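Local coordinates for cytochrome c-552/4 domain-containing protein (Ignicoccus hospitalis KIN4/I, PDB 4QO5), which is of unproven function but binds eight hemes as a membrane-associated octaheme cytochrome c, and probably transfers electrons, at residues E81-N86 and P220-D225; H239-V244 and Q489-F494; I320-M325 and S479-T484. One frame throughout, in Å; residues are numbered along the deposited sequence.

Interaction 1: residues E81-N86 and P220-D225. With HEC (heme c), chain C.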
# COMPACT_ATOMS: atom_id res chain seq x y z
N GLU A 81 -6.17 39.35 1.55
CA GLU A 81 -7.11 39.19 2.65
C GLU A 81 -6.54 38.25 3.71
O GLU A 81 -6.70 38.50 4.90
CB GLU A 81 -8.48 38.71 2.15
CG GLU A 81 -9.30 39.79 1.43
CD GLU A 81 -8.57 40.40 0.22
OE1 GLU A 81 -8.33 41.63 0.21
OE2 GLU A 81 -8.26 39.65 -0.73
N CYS A 82 -5.84 37.20 3.30
CA CYS A 82 -5.13 36.33 4.26
C CYS A 82 -3.74 36.82 4.66
O CYS A 82 -3.44 36.95 5.84
CB CYS A 82 -5.04 34.91 3.73
SG CYS A 82 -6.65 34.14 3.81
N HIS A 83 -2.89 37.06 3.67
CA HIS A 83 -1.49 37.32 3.95
C HIS A 83 -1.23 38.70 4.51
O HIS A 83 -0.15 38.96 5.02
CB HIS A 83 -0.63 37.10 2.70
CG HIS A 83 -0.49 35.66 2.35
ND1 HIS A 83 0.40 34.82 2.99
CD2 HIS A 83 -1.14 34.89 1.45
CE1 HIS A 83 0.30 33.61 2.49
NE2 HIS A 83 -0.62 33.64 1.55
N GLY A 84 -2.21 39.59 4.42
CA GLY A 84 -2.06 40.93 4.96
C GLY A 84 -2.73 41.12 6.31
O GLY A 84 -2.73 42.23 6.86
N LEU A 85 -3.31 40.06 6.86
CA LEU A 85 -4.04 40.16 8.14
C LEU A 85 -3.17 40.43 9.36
O LEU A 85 -2.18 39.73 9.58
CB LEU A 85 -4.83 38.88 8.40
CG LEU A 85 -6.23 38.79 7.82
CD1 LEU A 85 -6.79 37.36 8.01
CD2 LEU A 85 -7.15 39.83 8.44
N ASN A 86 -3.55 41.42 10.16
CA ASN A 86 -2.92 41.67 11.45
C ASN A 86 -1.39 41.68 11.41
O ASN A 86 -0.74 40.91 12.13
CB ASN A 86 -3.42 40.62 12.45
CG ASN A 86 -4.92 40.74 12.73
OD1 ASN A 86 -5.49 41.82 12.64
ND2 ASN A 86 -5.55 39.62 13.07
N PRO A 220 -5.68 21.25 2.11
CA PRO A 220 -4.48 22.04 1.77
C PRO A 220 -4.80 23.36 1.11
O PRO A 220 -5.86 23.53 0.49
CB PRO A 220 -3.72 21.16 0.75
CG PRO A 220 -4.34 19.81 0.83
CD PRO A 220 -5.73 19.95 1.41
N ARG A 221 -3.85 24.30 1.22
CA ARG A 221 -3.91 25.53 0.45
C ARG A 221 -3.50 25.15 -0.98
O ARG A 221 -2.92 24.09 -1.18
CB ARG A 221 -2.94 26.57 1.04
CG ARG A 221 -1.47 26.21 0.81
CD ARG A 221 -0.49 27.26 1.37
NE ARG A 221 0.84 26.95 0.86
CZ ARG A 221 1.68 26.07 1.41
NH1 ARG A 221 2.83 25.81 0.81
NH2 ARG A 221 1.36 25.44 2.53
N HIS A 222 -3.87 25.94 -1.99
CA HIS A 222 -4.73 27.10 -1.82
C HIS A 222 -6.16 26.84 -2.24
O HIS A 222 -6.98 27.78 -2.31
CB HIS A 222 -4.16 28.30 -2.60
CG HIS A 222 -3.02 28.98 -1.91
ND1 HIS A 222 -1.70 28.62 -2.09
CD2 HIS A 222 -3.01 30.00 -1.02
CE1 HIS A 222 -0.92 29.39 -1.36
NE2 HIS A 222 -1.69 30.23 -0.70
N SER A 223 -6.49 25.58 -2.49
CA SER A 223 -7.85 25.22 -2.87
C SER A 223 -8.77 25.14 -1.65
O SER A 223 -9.95 25.40 -1.79
CB SER A 223 -7.90 23.92 -3.68
OG SER A 223 -7.36 22.84 -2.92
N PHE A 224 -8.21 24.81 -0.49
CA PHE A 224 -8.98 24.72 0.78
C PHE A 224 -10.31 24.00 0.55
O PHE A 224 -11.38 24.51 0.85
CB PHE A 224 -9.20 26.10 1.44
CG PHE A 224 -7.93 26.74 1.93
CD1 PHE A 224 -7.34 26.30 3.11
CD2 PHE A 224 -7.32 27.75 1.20
CE1 PHE A 224 -6.16 26.89 3.55
CE2 PHE A 224 -6.14 28.32 1.62
CZ PHE A 224 -5.56 27.88 2.81
N ASP A 225 -10.21 22.80 -0.02
CA ASP A 225 -11.35 22.09 -0.57
C ASP A 225 -11.87 21.06 0.43
O ASP A 225 -11.14 20.16 0.83
CB ASP A 225 -10.90 21.40 -1.86
CG ASP A 225 -12.05 20.82 -2.67
OD1 ASP A 225 -13.22 20.85 -2.22
OD2 ASP A 225 -11.78 20.32 -3.79
FE HEC C . -1.21 31.93 0.49
CHA HEC C . 1.47 30.37 1.97
CHB HEC C . 0.91 33.12 -1.97
CHC HEC C . -3.83 33.29 -0.98
CHD HEC C . -3.21 30.92 3.08
NA HEC C . 0.76 31.75 0.04
C1A HEC C . 1.70 31.06 0.81
C2A HEC C . 3.00 31.19 0.20
C3A HEC C . 2.85 31.93 -0.89
C4A HEC C . 1.46 32.30 -1.01
CMA HEC C . 3.98 32.33 -1.87
CAA HEC C . 4.31 30.60 0.77
CBA HEC C . 4.37 29.08 0.80
CGA HEC C . 4.81 28.63 -0.56
O1A HEC C . 4.24 27.62 -1.05
O2A HEC C . 5.71 29.29 -1.15
NB HEC C . -1.36 33.04 -1.05
C1B HEC C . -0.43 33.34 -2.03
C2B HEC C . -1.09 33.86 -3.19
C3B HEC C . -2.40 33.82 -2.88
C4B HEC C . -2.59 33.36 -1.56
CMB HEC C . -0.35 34.25 -4.50
CAB HEC C . -3.68 34.07 -3.66
CBB HEC C . -3.57 33.55 -5.13
NC HEC C . -3.13 32.12 0.97
C1C HEC C . -4.09 32.75 0.23
C2C HEC C . -5.30 32.88 1.00
C3C HEC C . -5.14 32.02 2.02
C4C HEC C . -3.77 31.67 2.08
CMC HEC C . -6.61 33.36 0.31
CAC HEC C . -6.01 31.53 3.20
CBC HEC C . -7.50 31.28 2.86
ND HEC C . -0.90 30.85 2.19
C1D HEC C . -1.91 30.52 3.09
C2D HEC C . -1.43 29.65 4.13
C3D HEC C . 0.05 29.48 3.82
C4D HEC C . 0.28 30.26 2.61
CMD HEC C . -2.34 29.10 5.27
CAD HEC C . 1.17 28.67 4.55
CBD HEC C . 0.87 28.24 5.97
CGD HEC C . 0.17 26.89 5.97
O1D HEC C . -0.14 26.39 7.07
O2D HEC C . -0.08 26.33 4.87

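Interaction 2: residues H239-V244 and Q489-F494. With HEC (heme c), chain G.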
# COMPACT_ATOMS: atom_id res chain seq x y z
N HIS A 239 -1.87 9.13 8.73
CA HIS A 239 -2.45 7.99 9.44
C HIS A 239 -2.21 6.68 8.69
O HIS A 239 -3.14 6.10 8.13
CB HIS A 239 -3.95 8.17 9.68
CG HIS A 239 -4.25 9.18 10.74
ND1 HIS A 239 -4.61 8.84 12.02
CD2 HIS A 239 -4.19 10.53 10.71
CE1 HIS A 239 -4.79 9.93 12.73
NE2 HIS A 239 -4.52 10.97 11.97
N LEU A 240 -0.96 6.21 8.74
CA LEU A 240 -0.51 5.04 8.02
C LEU A 240 0.13 3.98 8.90
O LEU A 240 0.62 4.25 10.00
CB LEU A 240 0.54 5.43 6.98
CG LEU A 240 0.18 6.29 5.79
CD1 LEU A 240 1.40 6.40 4.87
CD2 LEU A 240 -1.00 5.68 5.06
N ASP A 241 0.16 2.78 8.35
CA ASP A 241 0.95 1.66 8.83
C ASP A 241 2.41 2.07 9.05
O ASP A 241 2.95 2.86 8.28
CB ASP A 241 0.87 0.59 7.72
CG ASP A 241 1.71 -0.63 8.01
OD1 ASP A 241 2.73 -0.82 7.30
OD2 ASP A 241 1.34 -1.40 8.91
N PRO A 242 3.08 1.51 10.07
CA PRO A 242 2.67 0.47 11.03
C PRO A 242 2.05 0.97 12.33
O PRO A 242 1.42 0.18 13.02
CB PRO A 242 3.99 -0.22 11.37
CG PRO A 242 5.03 0.89 11.24
CD PRO A 242 4.53 1.77 10.11
N ASP A 243 2.26 2.25 12.66
CA ASP A 243 1.89 2.76 13.98
C ASP A 243 0.45 3.22 14.09
O ASP A 243 -0.20 3.08 15.14
CB ASP A 243 2.84 3.90 14.42
CG ASP A 243 3.05 4.98 13.35
OD1 ASP A 243 3.03 6.20 13.71
OD2 ASP A 243 3.29 4.65 12.16
N VAL A 244 -0.07 3.80 13.01
CA VAL A 244 -1.39 4.42 13.08
C VAL A 244 -2.18 4.13 11.81
O VAL A 244 -2.64 5.05 11.14
CB VAL A 244 -1.24 5.96 13.32
CG1 VAL A 244 -0.77 6.26 14.75
CG2 VAL A 244 -0.24 6.59 12.33
N GLN A 489 -9.07 -6.31 8.04
CA GLN A 489 -8.94 -7.76 8.01
C GLN A 489 -7.47 -8.13 8.19
O GLN A 489 -7.08 -8.68 9.21
CB GLN A 489 -9.50 -8.32 6.70
CG GLN A 489 -11.04 -8.23 6.58
CD GLN A 489 -11.51 -6.92 5.95
OE1 GLN A 489 -10.73 -6.18 5.35
NE2 GLN A 489 -12.80 -6.65 6.08
N ASP A 490 -6.63 -7.81 7.20
CA ASP A 490 -5.24 -8.23 7.32
C ASP A 490 -4.43 -7.40 8.32
O ASP A 490 -3.45 -7.90 8.88
CB ASP A 490 -4.54 -8.37 5.96
CG ASP A 490 -3.65 -9.60 5.89
OD1 ASP A 490 -3.65 -10.42 6.84
OD2 ASP A 490 -2.98 -9.79 4.86
N TRP A 491 -4.85 -6.17 8.59
CA TRP A 491 -4.16 -5.38 9.62
C TRP A 491 -4.38 -5.96 11.02
O TRP A 491 -3.61 -5.69 11.94
CB TRP A 491 -4.50 -3.88 9.54
CG TRP A 491 -3.39 -3.14 8.89
CD1 TRP A 491 -2.34 -2.54 9.51
CD2 TRP A 491 -3.14 -3.04 7.49
NE1 TRP A 491 -1.47 -2.03 8.57
CE2 TRP A 491 -1.95 -2.32 7.32
CE3 TRP A 491 -3.84 -3.47 6.36
CZ2 TRP A 491 -1.42 -2.03 6.06
CZ3 TRP A 491 -3.32 -3.18 5.11
CH2 TRP A 491 -2.12 -2.47 4.97
N THR A 492 -5.43 -6.76 11.19
CA THR A 492 -5.64 -7.43 12.46
C THR A 492 -4.97 -8.80 12.50
O THR A 492 -5.02 -9.49 13.52
CB THR A 492 -7.15 -7.66 12.75
OG1 THR A 492 -7.70 -8.50 11.74
CG2 THR A 492 -7.89 -6.34 12.77
N THR A 493 -4.36 -9.21 11.38
CA THR A 493 -3.86 -10.57 11.26
C THR A 493 -2.36 -10.64 10.90
O THR A 493 -1.50 -10.46 11.76
CB THR A 493 -4.72 -11.37 10.25
OG1 THR A 493 -6.11 -11.16 10.56
CG2 THR A 493 -4.41 -12.85 10.32
N PHE A 494 -2.03 -10.92 9.64
CA PHE A 494 -0.65 -11.23 9.27
C PHE A 494 0.21 -10.01 9.00
O PHE A 494 1.41 -10.02 9.26
CB PHE A 494 -0.60 -12.14 8.04
CG PHE A 494 -1.15 -13.51 8.28
CD1 PHE A 494 -0.55 -14.38 9.18
CD2 PHE A 494 -2.24 -13.95 7.54
CE1 PHE A 494 -1.06 -15.67 9.36
CE2 PHE A 494 -2.75 -15.22 7.73
CZ PHE A 494 -2.15 -16.08 8.64
FE HEC G . -5.01 12.97 12.56
CHA HEC G . -4.68 12.40 15.96
CHB HEC G . -8.20 11.68 12.64
CHC HEC G . -5.52 14.12 9.38
CHD HEC G . -1.75 13.85 12.34
NA HEC G . -6.24 12.23 14.02
C1A HEC G . -5.86 12.03 15.34
C2A HEC G . -6.97 11.38 16.01
C3A HEC G . -7.95 11.19 15.11
C4A HEC G . -7.51 11.70 13.83
CMA HEC G . -9.33 10.52 15.33
CAA HEC G . -6.96 10.98 17.50
CBA HEC G . -7.26 12.17 18.42
CGA HEC G . -5.98 12.88 18.79
O1A HEC G . -5.94 14.13 18.59
O2A HEC G . -5.02 12.23 19.28
NB HEC G . -6.53 12.89 11.27
C1B HEC G . -7.80 12.36 11.50
C2B HEC G . -8.64 12.69 10.36
C3B HEC G . -7.89 13.41 9.49
C4B HEC G . -6.56 13.50 10.03
CMB HEC G . -10.14 12.32 10.27
CAB HEC G . -8.19 14.13 8.16
CBB HEC G . -9.64 14.62 7.90
NC HEC G . -3.86 13.77 11.11
C1C HEC G . -4.26 14.23 9.89
C2C HEC G . -3.07 14.60 9.11
C3C HEC G . -2.15 14.83 10.07
C4C HEC G . -2.55 14.12 11.26
CMC HEC G . -3.33 15.45 7.84
CAC HEC G . -0.70 15.40 10.04
CBC HEC G . -0.36 16.53 9.01
ND HEC G . -3.45 13.08 13.95
C1D HEC G . -2.17 13.50 13.60
C2D HEC G . -1.33 13.51 14.78
C3D HEC G . -2.24 13.07 15.91
C4D HEC G . -3.54 12.84 15.31
CMD HEC G . 0.16 13.90 14.86
CAD HEC G . -1.86 12.94 17.40
CBD HEC G . -2.23 14.22 18.13
CGD HEC G . -1.95 14.03 19.60
O1D HEC G . -2.70 13.26 20.26
O2D HEC G . -0.98 14.65 20.11

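Interaction 3: residues I320-M325 and S479-T484. With HEC (heme c), chain H.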
# COMPACT_ATOMS: atom_id res chain seq x y z
N ILE A 320 1.02 2.69 27.62
CA ILE A 320 1.28 1.71 26.55
C ILE A 320 0.04 0.85 26.29
O ILE A 320 -0.01 0.10 25.31
CB ILE A 320 2.45 0.79 26.93
CG1 ILE A 320 2.08 -0.02 28.18
CG2 ILE A 320 3.74 1.61 27.13
CD1 ILE A 320 3.11 -1.04 28.60
N TYR A 321 -0.96 0.98 27.16
CA TYR A 321 -2.25 0.29 26.99
C TYR A 321 -3.30 1.22 26.40
O TYR A 321 -3.20 2.44 26.53
CB TYR A 321 -2.74 -0.23 28.34
CG TYR A 321 -1.71 -1.08 29.05
CD1 TYR A 321 -1.46 -2.39 28.63
CD2 TYR A 321 -0.98 -0.59 30.11
CE1 TYR A 321 -0.52 -3.17 29.27
CE2 TYR A 321 -0.03 -1.36 30.75
CZ TYR A 321 0.20 -2.66 30.32
OH TYR A 321 1.15 -3.44 30.95
N ALA A 322 -4.33 0.65 25.77
CA ALA A 322 -5.49 1.41 25.34
C ALA A 322 -6.22 1.85 26.61
O ALA A 322 -6.29 1.09 27.59
CB ALA A 322 -6.40 0.58 24.45
N HIS A 323 -6.77 3.05 26.59
CA HIS A 323 -7.27 3.68 27.82
C HIS A 323 -8.40 4.65 27.51
O HIS A 323 -8.52 5.12 26.40
CB HIS A 323 -6.13 4.42 28.50
CG HIS A 323 -5.41 5.37 27.60
ND1 HIS A 323 -4.46 4.95 26.70
CD2 HIS A 323 -5.51 6.71 27.44
CE1 HIS A 323 -3.99 5.99 26.03
NE2 HIS A 323 -4.62 7.07 26.46
N PRO A 324 -9.24 4.98 28.52
CA PRO A 324 -10.30 5.94 28.22
C PRO A 324 -9.71 7.26 27.71
O PRO A 324 -8.59 7.63 28.10
CB PRO A 324 -11.00 6.15 29.58
CG PRO A 324 -10.72 4.88 30.33
CD PRO A 324 -9.34 4.43 29.88
N MET A 325 -10.42 7.94 26.82
CA MET A 325 -9.88 9.16 26.20
C MET A 325 -9.54 10.24 27.25
O MET A 325 -10.29 10.46 28.18
CB MET A 325 -10.91 9.70 25.20
CG MET A 325 -10.37 10.71 24.23
SD MET A 325 -9.17 9.92 23.13
CE MET A 325 -8.31 11.37 22.52
N SER A 479 -2.58 -1.82 15.73
CA SER A 479 -3.18 -2.25 14.48
C SER A 479 -4.40 -3.13 14.72
O SER A 479 -5.41 -3.02 14.02
CB SER A 479 -2.16 -2.99 13.61
OG SER A 479 -1.21 -2.08 13.09
N ILE A 480 -4.31 -4.00 15.72
CA ILE A 480 -5.43 -4.89 16.03
C ILE A 480 -6.66 -4.10 16.46
O ILE A 480 -7.78 -4.37 16.02
CB ILE A 480 -5.04 -5.91 17.12
CG1 ILE A 480 -4.02 -6.91 16.57
CG2 ILE A 480 -6.29 -6.67 17.64
CD1 ILE A 480 -3.27 -7.67 17.64
N ARG A 481 -6.44 -3.11 17.32
CA ARG A 481 -7.52 -2.27 17.80
C ARG A 481 -8.08 -1.41 16.66
O ARG A 481 -9.29 -1.31 16.50
CB ARG A 481 -7.03 -1.40 18.96
CG ARG A 481 -6.70 -2.22 20.20
CD ARG A 481 -6.34 -1.31 21.39
NE ARG A 481 -5.02 -0.70 21.26
CZ ARG A 481 -3.96 -1.05 21.99
NH1 ARG A 481 -4.06 -2.03 22.87
NH2 ARG A 481 -2.80 -0.43 21.83
N TYR A 482 -7.20 -0.82 15.85
CA TYR A 482 -7.64 -0.02 14.71
C TYR A 482 -8.48 -0.86 13.73
O TYR A 482 -9.52 -0.39 13.22
CB TYR A 482 -6.43 0.50 13.93
CG TYR A 482 -5.88 1.84 14.38
CD1 TYR A 482 -5.68 2.13 15.72
CD2 TYR A 482 -5.52 2.79 13.45
CE1 TYR A 482 -5.14 3.36 16.12
CE2 TYR A 482 -4.98 4.02 13.83
CZ TYR A 482 -4.80 4.30 15.16
OH TYR A 482 -4.26 5.52 15.51
N GLY A 483 -7.99 -2.05 13.43
CA GLY A 483 -8.62 -2.94 12.45
C GLY A 483 -9.99 -3.40 12.93
O GLY A 483 -10.92 -3.54 12.14
N THR A 484 -10.11 -3.59 14.24
CA THR A 484 -11.39 -4.01 14.83
C THR A 484 -12.36 -2.83 14.80
O THR A 484 -13.49 -2.96 14.37
CB THR A 484 -11.20 -4.51 16.25
OG1 THR A 484 -10.22 -5.57 16.24
CG2 THR A 484 -12.52 -5.03 16.85
FE HEC H . -11.66 5.98 12.49
CHA HEC H . -10.80 5.18 15.73
CHB HEC H . -8.82 7.87 12.15
CHC HEC H . -12.16 6.09 9.15
CHD HEC H . -14.81 4.96 12.99
NA HEC H . -10.13 6.44 13.70
C1A HEC H . -9.91 5.94 14.98
C2A HEC H . -8.59 6.34 15.40
C3A HEC H . -8.03 7.06 14.41
C4A HEC H . -8.99 7.16 13.33
CMA HEC H . -6.63 7.72 14.39
CAA HEC H . -7.96 5.95 16.76
CBA HEC H . -7.95 7.17 17.68
CGA HEC H . -7.56 6.64 19.03
O1A HEC H . -6.35 6.47 19.29
O2A HEC H . -8.49 6.34 19.84
NB HEC H . -10.71 6.88 10.98
C1B HEC H . -9.48 7.50 11.03
C2B HEC H . -8.96 7.58 9.71
C3B HEC H . -9.89 7.02 8.93
C4B HEC H . -11.01 6.61 9.69
CMB HEC H . -7.56 8.21 9.42
CAB HEC H . -10.00 6.69 7.45
CBB HEC H . -8.67 6.28 6.82
NC HEC H . -13.17 5.73 11.31
C1C HEC H . -13.21 5.70 9.93
C2C HEC H . -14.57 5.45 9.49
C3C HEC H . -15.14 4.86 10.56
C4C HEC H . -14.37 5.19 11.71
CMC HEC H . -14.81 5.07 8.01
CAC HEC H . -16.53 4.23 10.82
CBC HEC H . -17.24 3.55 9.65
ND HEC H . -12.65 5.20 14.11
C1D HEC H . -13.97 4.80 14.06
C2D HEC H . -14.35 4.24 15.32
C3D HEC H . -13.09 4.28 16.17
C4D HEC H . -12.08 4.91 15.34
CMD HEC H . -15.73 3.66 15.70
CAD HEC H . -12.92 3.85 17.63
CBD HEC H . -13.37 5.09 18.42
CGD HEC H . -12.68 5.12 19.76
O1D HEC H . -11.58 4.52 19.87
O2D HEC H . -13.21 5.73 20.72
O HOH W 1 -1.23 -1.84 23.91

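Interaction 1: residues E81-N86 and P220-D225
His83 and His222 meet through the heme iron that both of them bind. Cys82 and His83 close a CxxCH heme-attachment motif, and His222 supplies the second axial ligand, so the site is a six-coordinate bis-histidine heme c. His83 NE2 lies 2.1 Å from the iron, and His222 NE2 is equally close from the other side of the porphyrin. The two NE2 atoms are 4.2 Å apart, each pointing its ring edge at the other with the metal between. A thioether bond joins Cys82 SG to the heme CAC atom, stretched here to 2.8 Å.

The next shell positions the ligands and the heme. His83 ND1 donates to His102 O, which anchors the far side of that ring. His222 follows a cis peptide bond, and Asp37 OD2 accepts a hydrogen bond from its backbone N. The Arg221 chain is extended from CG to NE (chi2 179°), long enough to bring its guanidinium to both propionates. Its NH1 gives a hydrogen bond to heme O1A at 3.0 Å, and NH2 gives one to heme O2D at 2.9 Å. NH1 is also hydrogen-bonded to Tyr415 OH of the second subunit. Phe224 CE2 packs 3.5 Å from the heme CBC atom. Arg221 CB sits over the centre of one His222 ring face, 3.8 Å above its plane.

Interaction 2: residues H239-V244 and Q489-F494
The loop that follows the heme ligand His239 is tied to the C-terminal part of the chain by Asp241 and Trp491. Trp491 NE1 donates to Asp241 OD2 at 2.9 Å, with an N-H...acceptor angle of 153°. The oxygen is met from above the carboxylate plane and lies at the indole edge, tilted a little out of the ring plane. Carboxylate and ring are almost perpendicular, with 81° between their planes. Asp241 CG is anti to the backbone N (chi1 176°), which carries the carboxylate over to the indole N-H. Beside the polar bond, Asp241 CB packs 3.9 Å from Trp491 CZ2. The other carboxylate oxygen, OD1, forms salt bridges with Arg496 and with Lys495 of the second subunit. A phenylalanine in place of Trp491 would probably leave Asp241 OD2 without its indole donor and the carboxylate less firmly set in its rotation.

His239 ends a CxxCH motif, and its NE2 binds the heme iron at 2.1 Å. Lys126 is the other axial ligand. The contact therefore starts two residues from a metal ligand, and a cis peptide bond before Pro242 then turns the loop. On the facing segment, Gln489 O is gripped from opposite faces by Thr493 OG1, 3.0 Å away, and by Thr492 N, 3.2 Å away. Thr492 OG1 lies against Thr165 of the third subunit. Glu252 accepts the backbone N-H groups of Gln489, Asp490 and Trp491.

Interaction 3: residues I320-M325 and S479-T484
Ala322 packs against the flat end of Arg481, and this is the tight part of the contact. The methyl CB lies over one face of the guanidinium group, 3.4 Å above its plane and offset toward the rim. It is 3.6 Å from Arg481 CD and 3.7 Å from Arg481 NE. The arginine chain bends at chi3 (-74°), which turns the guanidinium flat against the methyl. The looser part is beside Ile320. There Arg481 NH2 stays 4.5 Å from Ile320 O, and one water fills the interval. This water donates to Ile320 O at 2.7 Å and accepts from Arg481 NH2 at 3.0 Å, at the edge of the guanidinium and in its plane. The residues on both parts are buried, and the water bridges them.

Other bonds hold the guanidinium in place. NE donates to Leu316 O, while NH1 and NH2 are hydrogen-bonded to Thr430 OG1 and Asn478 OD1. Within 320-325, His323 ND1 donates to Tyr321 O at 2.8 Å, with the oxygen in the ring plane, linking the residues on either side of Ala322. One residue on from Arg481, Tyr482 OH comes within 3.4 Å of the heme CMA atom and is hydrogen-bonded to a propionate of another heme. Segment 320-325 enters strand 323-324, which pairs antiparallel with strand 314-315. Segment 479-484 belongs to helix 464-485, which packs on helix 498-520 through Ile480, while helix 413-447 touches Tyr321 and Arg481.

In the fold
From the N terminus, interaction 1 comes first. It joins helix 79-83 to the loop before helix 226-229 and closes a loop of 133 residues that includes strands 176-185 and 188-196. Interaction 2 opens after it has closed and spans a longer loop, back from the C-terminal region to residues 239-244. Interaction 3 opens and closes within that span, joining the loop that leads into strand 323-324 to helix 464-485. Interactions 2 and 3 touch, for example Val244 against Tyr482 and Thr492 against Gly483, and share one side of the chain's centre. Interaction 1 lies on the opposite side, its centre about 35 Å from that of interaction 2.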